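Local coordinates for putative transcriptional regulator (Streptomyces coelicolor A3, PDB 2PQQ), which probably acts as a cAMP-responsive, DNA-binding transcription factor of the CRP family, represented here by its N-terminal, cyclic nucleotide-binding part, at the interface of chains A and B. Numbering follows the deposited sequence. Chains: chain A/B, Putative transcriptional regulator.

The interface of chains A and B. Residues chain A 126-127, 130-131, 134; chain B 86-88, 108.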
# COMPACT_ATOMS: atom_id res chain seq x y z
N LEU A 126 -1.63 -20.54 7.35
CA LEU A 126 -0.58 -19.58 7.72
C LEU A 126 0.29 -19.20 6.52
O LEU A 126 0.63 -18.03 6.35
CB LEU A 126 0.28 -20.13 8.87
CG LEU A 126 -0.36 -20.06 10.26
CD1 LEU A 126 0.40 -20.99 11.22
CD2 LEU A 126 -0.37 -18.62 10.78
N ARG A 127 0.66 -20.20 5.72
CA ARG A 127 1.38 -19.98 4.47
C ARG A 127 0.66 -19.00 3.57
O ARG A 127 1.24 -18.01 3.16
CB ARG A 127 1.61 -21.29 3.71
CG ARG A 127 2.41 -21.16 2.42
CD ARG A 127 2.77 -22.52 1.80
NE ARG A 127 4.16 -22.90 2.07
CZ ARG A 127 4.53 -23.75 3.02
NH1 ARG A 127 3.62 -24.34 3.79
NH2 ARG A 127 5.82 -24.03 3.19
N ALA A 130 0.46 -15.44 5.04
CA ALA A 130 1.83 -14.87 5.06
C ALA A 130 2.28 -14.44 3.68
O ALA A 130 2.97 -13.42 3.53
CB ALA A 130 2.83 -15.86 5.63
N ARG A 131 1.90 -15.23 2.67
CA ARG A 131 2.28 -14.97 1.28
C ARG A 131 1.76 -13.61 0.82
O ARG A 131 2.51 -12.77 0.31
CB ARG A 131 1.76 -16.09 0.38
CG ARG A 131 2.18 -16.00 -1.08
CD ARG A 131 2.60 -17.37 -1.59
NE ARG A 131 4.05 -17.47 -1.68
CZ ARG A 131 4.77 -18.56 -1.41
NH1 ARG A 131 4.18 -19.68 -1.01
NH2 ARG A 131 6.10 -18.51 -1.53
N ARG A 134 3.25 -10.71 2.61
CA ARG A 134 4.56 -10.56 1.99
C ARG A 134 4.52 -9.73 0.71
O ARG A 134 5.29 -8.77 0.57
CB ARG A 134 5.18 -11.95 1.74
CG ARG A 134 6.21 -12.01 0.60
CD ARG A 134 7.41 -12.86 0.99
NE ARG A 134 7.30 -14.25 0.55
CZ ARG A 134 8.25 -15.17 0.76
NH1 ARG A 134 9.37 -14.85 1.41
NH2 ARG A 134 8.08 -16.41 0.32
N PHE B 86 6.50 -18.94 8.24
CA PHE B 86 5.25 -19.47 7.68
C PHE B 86 5.40 -19.74 6.21
O PHE B 86 4.79 -20.65 5.68
CB PHE B 86 4.10 -18.49 7.92
CG PHE B 86 3.95 -18.08 9.36
CD1 PHE B 86 3.67 -19.03 10.33
CD2 PHE B 86 4.08 -16.74 9.74
CE1 PHE B 86 3.53 -18.67 11.66
CE2 PHE B 86 3.94 -16.37 11.08
CZ PHE B 86 3.66 -17.33 12.03
N ASP B 87 6.23 -18.95 5.55
CA ASP B 87 6.40 -19.07 4.12
C ASP B 87 7.88 -18.82 3.72
O ASP B 87 8.24 -17.73 3.29
CB ASP B 87 5.45 -18.11 3.41
CG ASP B 87 5.52 -18.21 1.89
OD1 ASP B 87 5.57 -19.34 1.36
OD2 ASP B 87 5.49 -17.14 1.24
N PRO B 88 8.71 -19.86 3.83
CA PRO B 88 10.13 -19.80 3.47
C PRO B 88 10.37 -19.23 2.07
O PRO B 88 9.62 -19.50 1.14
CB PRO B 88 10.56 -21.27 3.55
CG PRO B 88 9.63 -21.87 4.58
CD PRO B 88 8.31 -21.21 4.29
N HIS B 108 10.81 -22.95 10.24
CA HIS B 108 9.60 -23.47 9.60
C HIS B 108 9.32 -24.95 9.90
O HIS B 108 8.18 -25.33 10.16
CB HIS B 108 9.59 -23.19 8.08
CG HIS B 108 8.40 -23.77 7.37
ND1 HIS B 108 7.12 -23.31 7.55
CD2 HIS B 108 8.31 -24.81 6.50
CE1 HIS B 108 6.28 -24.03 6.82
NE2 HIS B 108 6.98 -24.95 6.18
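B:Asp87 pushes its carboxylate among three arginines of A, spaced along one side of helix 120-139. Traced outward, its CB passes the methyl of A:Ala130 (CB to CB 4.1 Å). CG, anti to the backbone N (chi1 -178°), points at the guanidinium of A:Arg131, and both oxygens lie against that group. OD1 is 2.8 Å from A:Arg131 NH1, while OD2 stands over the guanidinium centre and also reaches A:Arg134 NH2 at 2.8 Å. The guanidinium and carboxylate planes of A:Arg131 and B:Asp87 are 83° apart and the N-H groups point elsewhere, so this is a salt bridge without directed hydrogen bonds, its tight face-on placement doubtful in detail; A:Arg134 likewise pairs by charge, its plane also well turned from the carboxylate. A:Arg127 adds a longer salt bridge from NE to OD1 (3.9 Å). Its chain bends at chi3 (-102°), bringing one guanidinium face over the carbonyl O of B:Phe86 and NH2 to 3.3 Å from B:His108 NE2, with guanidinium and imidazole nearly perpendicular. An alanine in place of A:Arg127 would probably leave B:His108 NE2 without this neighbour and B:Asp87 OD1 with less positive charge around it. Beside the charged cluster, B:Phe86 packs its CB on A:Ala130 CB (3.7 Å), and A:Leu126 CD2 lies 4.0 Å from B:Phe86 CE1, over one ring face toward the rim. B:Pro88 CD covers a face of the B:His108 ring, which may steady it. The site joins the long last helix (120-139) of this N-terminal fragment, the counterpart of the CRP dimerisation helix, to B's 86-88 loop and the start of 3-10 helix 108-110, and twofold symmetry repeats it, consistent with CRP-type dimerisation.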